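Local structure of uncharacterized protein (Bacteroides ovatus, 4FXT) at residues T140-K145 with S189-S194. The protein is of unknown function but, as a DUF3823 family protein, probably pairs a transthyretin-like N-terminal domain with an E-set-like C-terminal domain. Residues are numbered along the deposited sequence; the frame is centred on the assembly and turned at random.
Sequences TDEKQK and SEYCYS
Y193 and Y191 both set CG beside the backbone N and anti to the carbonyl carbon (chi1 -58° for Y193), while E142 holds its own CG anti to its backbone N; with these torsions Y193 OH meets E142 N, and E142 CG meets Y191 CE1. The polar link is made by Y193: its OH accepts from E142 N at 2.9 Å, with an N-H...O angle of 164°, and the amide lies at the ring edge, near the ring plane. The same phenol oxygen lies against the CB atoms of both E142, at 3.3 Å, and D141, at 3.4 Å. Next to it, E142 CG approaches Y191 CE1 obliquely at 3.6 Å; the E142 carboxylate plane is 4° from that of the ring, yet CB and CG make the contact, not the carboxylate. Y191 OH is hydrogen-bonded to N129 ND2. In the DUF3823_C domain, assigned to the E-set clan, this contact joins the loop between strands 127-135 and 147-150 to strand 192-200, an outer strand of a four-stranded antiparallel sheet, and the residues leading into it. A phenylalanine in place of Y193 would probably leave E142 N without its acceptor and the loop less firmly tied to the strand. Within the loop, D141 OD1 accepts from K143 N through its anti lone pair at 2.9 Å, an Asx turn, and from Q144 N above the carboxylate plane, an Asx motif.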
ATOM      1  N   THR A 140       9.891   1.766   2.522  1.00 48.05           N
ATOM      2  CA  THR A 140      10.060   0.726   3.556  1.00 47.29           C
ATOM      3  C   THR A 140       8.948  -0.287   3.315  1.00 50.06           C
ATOM      4  O   THR A 140       7.795   0.086   3.052  1.00 48.33           O
ATOM      5  CB  THR A 140      10.056   1.368   4.959  1.00 53.99           C
ATOM      6  OG1 THR A 140      11.117   2.307   5.042  1.00 62.58           O
ATOM      7  CG2 THR A 140      10.236   0.371   6.058  1.00 51.89           C
ATOM      8  N   ASP A 141       9.312  -1.563   3.317  1.00 46.84           N
ATOM      9  CA  ASP A 141       8.381  -2.664   3.072  1.00 45.08           C
ATOM     10  C   ASP A 141       9.003  -3.975   3.558  1.00 46.95           C
ATOM     11  O   ASP A 141      10.036  -3.969   4.221  1.00 47.29           O
ATOM     12  CB  ASP A 141       8.006  -2.724   1.588  1.00 47.84           C
ATOM     13  CG  ASP A 141       9.192  -2.616   0.637  1.00 60.98           C
ATOM     14  OD1 ASP A 141       9.937  -3.611   0.508  1.00 61.74           O
ATOM     15  OD2 ASP A 141       9.299  -1.567  -0.073  1.00 63.14           O
ATOM     16  N   GLU A 142       8.348  -5.096   3.282  1.00 42.29           N
ATOM     17  CA  GLU A 142       8.817  -6.406   3.719  1.00 40.80           C
ATOM     18  C   GLU A 142      10.182  -6.751   3.027  1.00 48.82           C
ATOM     19  O   GLU A 142      10.960  -7.492   3.611  1.00 47.72           O
ATOM     20  CB  GLU A 142       7.720  -7.455   3.410  1.00 40.61           C
ATOM     21  CG  GLU A 142       7.925  -8.801   4.069  1.00 48.78           C
ATOM     22  CD  GLU A 142       8.919  -9.760   3.457  1.00 67.73           C
ATOM     23  OE1 GLU A 142       9.129  -9.702   2.226  1.00 61.35           O
ATOM     24  OE2 GLU A 142       9.431 -10.624   4.201  1.00 71.25           O
ATOM     25  N   LYS A 143      10.485  -6.188   1.816  1.00 48.86           N
ATOM     26  CA  LYS A 143      11.729  -6.496   1.099  1.00 50.51           C
ATOM     27  C   LYS A 143      12.838  -5.487   1.480  1.00 58.76           C
ATOM     28  O   LYS A 143      13.971  -5.917   1.679  1.00 62.41           O
ATOM     29  CB  LYS A 143      11.509  -6.519  -0.426  1.00 53.67           C
ATOM     30  CG  LYS A 143      10.547  -7.619  -0.938  1.00 76.34           C
ATOM     31  CD  LYS A 143      10.975  -9.066  -0.603  1.00 90.53           C
ATOM     32  CE  LYS A 143       9.936 -10.089  -1.004  1.00102.54           C
ATOM     33  NZ  LYS A 143      10.297 -11.461  -0.565  1.00110.11           N
ATOM     34  N   GLN A 144      12.535  -4.172   1.562  1.00 54.79           N
ATOM     35  CA  GLN A 144      13.464  -3.107   1.957  1.00 54.57           C
ATOM     36  C   GLN A 144      13.186  -2.676   3.360  1.00 56.92           C
ATOM     37  O   GLN A 144      12.181  -1.993   3.614  1.00 59.83           O
ATOM     38  CB  GLN A 144      13.391  -1.892   1.036  1.00 56.90           C
ATOM     39  CG  GLN A 144      13.956  -1.989  -0.362  1.00 86.96           C
ATOM     40  CD  GLN A 144      13.767  -0.605  -0.945  1.00116.03           C
ATOM     41  OE1 GLN A 144      12.633  -0.199  -1.271  1.00110.61           O
ATOM     42  NE2 GLN A 144      14.841   0.204  -0.952  1.00109.36           N
ATOM     43  N   LYS A 145      14.052  -3.087   4.285  1.00 49.67           N
ATOM     44  CA  LYS A 145      13.874  -2.828   5.720  1.00 47.65           C
ATOM     45  C   LYS A 145      15.193  -2.914   6.438  1.00 53.83           C
ATOM     46  O   LYS A 145      16.087  -3.654   6.009  1.00 54.22           O
ATOM     47  CB  LYS A 145      12.877  -3.846   6.328  1.00 46.19           C
ATOM     48  CG  LYS A 145      13.313  -5.271   5.975  1.00 36.50           C
ATOM     49  CD  LYS A 145      12.442  -6.364   6.395  1.00 38.77           C
ATOM     50  CE  LYS A 145      12.829  -7.654   5.670  1.00 48.33           C
ATOM     51  NZ  LYS A 145      14.210  -8.117   5.939  1.00 67.25           N
ATOM     52  N   SER A 189       0.380 -12.350  -3.032  1.00 50.45           N
ATOM     53  CA  SER A 189       1.810 -12.540  -2.764  1.00 49.69           C
ATOM     54  C   SER A 189       2.408 -11.275  -2.114  1.00 52.22           C
ATOM     55  O   SER A 189       3.558 -11.274  -1.650  1.00 51.49           O
ATOM     56  CB  SER A 189       2.548 -12.886  -4.054  1.00 53.25           C
ATOM     57  OG  SER A 189       2.282 -11.931  -5.067  1.00 63.03           O
ATOM     58  N   GLU A 190       1.578 -10.253  -1.975  1.00 48.29           N
ATOM     59  CA  GLU A 190       1.992  -8.966  -1.473  1.00 47.89           C
ATOM     60  C   GLU A 190       1.314  -8.606  -0.166  1.00 49.16           C
ATOM     61  O   GLU A 190       0.172  -8.956   0.064  1.00 48.99           O
ATOM     62  CB  GLU A 190       1.612  -7.912  -2.556  1.00 49.99           C
ATOM     63  CG  GLU A 190       2.506  -6.701  -2.616  1.00 54.34           C
ATOM     64  CD  GLU A 190       3.938  -7.074  -2.937  1.00 79.99           C
ATOM     65  OE1 GLU A 190       4.202  -7.989  -3.764  1.00 35.21           O
ATOM     66  OE2 GLU A 190       4.810  -6.398  -2.350  1.00 89.44           O
ATOM     67  N   TYR A 191       2.012  -7.833   0.652  1.00 43.63           N
ATOM     68  CA  TYR A 191       1.442  -7.248   1.839  1.00 40.99           C
ATOM     69  C   TYR A 191       0.661  -6.013   1.482  1.00 50.59           C
ATOM     70  O   TYR A 191       0.981  -5.330   0.500  1.00 54.58           O
ATOM     71  CB  TYR A 191       2.533  -6.883   2.874  1.00 38.90           C
ATOM     72  CG  TYR A 191       3.109  -7.978   3.736  1.00 39.52           C
ATOM     73  CD1 TYR A 191       3.987  -8.918   3.206  1.00 40.30           C
ATOM     74  CD2 TYR A 191       2.922  -7.975   5.115  1.00 42.02           C
ATOM     75  CE1 TYR A 191       4.552  -9.913   3.997  1.00 38.74           C
ATOM     76  CE2 TYR A 191       3.505  -8.952   5.928  1.00 44.86           C
ATOM     77  CZ  TYR A 191       4.333  -9.913   5.360  1.00 53.82           C
ATOM     78  OH  TYR A 191       4.934 -10.878   6.132  1.00 61.94           O
ATOM     79  N   CYS A 192      -0.298  -5.672   2.310  1.00 48.35           N
ATOM     80  CA  CYS A 192      -0.988  -4.412   2.244  1.00 50.27           C
ATOM     81  C   CYS A 192      -0.466  -3.571   3.382  1.00 52.80           C
ATOM     82  O   CYS A 192      -0.384  -4.061   4.511  1.00 52.90           O
ATOM     83  CB  CYS A 192      -2.501  -4.560   2.271  1.00 53.54           C
ATOM     84  SG  CYS A 192      -3.374  -2.965   2.269  1.00 59.19           S
ATOM     85  N   TYR A 193      -0.062  -2.338   3.096  1.00 48.08           N
ATOM     86  CA  TYR A 193       0.593  -1.517   4.091  1.00 45.45           C
ATOM     87  C   TYR A 193      -0.125  -0.240   4.441  1.00 46.76           C
ATOM     88  O   TYR A 193      -0.971   0.290   3.712  1.00 45.22           O
ATOM     89  CB  TYR A 193       1.984  -1.100   3.565  1.00 46.36           C
ATOM     90  CG  TYR A 193       2.936  -2.221   3.198  1.00 46.70           C
ATOM     91  CD1 TYR A 193       2.918  -2.788   1.923  1.00 48.37           C
ATOM     92  CD2 TYR A 193       3.916  -2.647   4.089  1.00 45.74           C
ATOM     93  CE1 TYR A 193       3.808  -3.798   1.572  1.00 45.60           C
ATOM     94  CE2 TYR A 193       4.815  -3.654   3.748  1.00 45.93           C
ATOM     95  CZ  TYR A 193       4.769  -4.213   2.484  1.00 47.77           C
ATOM     96  OH  TYR A 193       5.685  -5.185   2.167  1.00 45.55           O
ATOM     97  N   SER A 194       0.311   0.295   5.578  1.00 43.90           N
ATOM     98  CA  SER A 194      -0.007   1.607   6.100  1.00 42.33           C
ATOM     99  C   SER A 194       0.801   2.601   5.337  1.00 48.15           C
ATOM    100  O   SER A 194       1.651   2.205   4.526  1.00 46.97           O
ATOM    101  CB  SER A 194       0.302   1.648   7.590  1.00 41.70           C
ATOM    102  OG  SER A 194       1.708   1.542   7.750  1.00 45.17           O
TER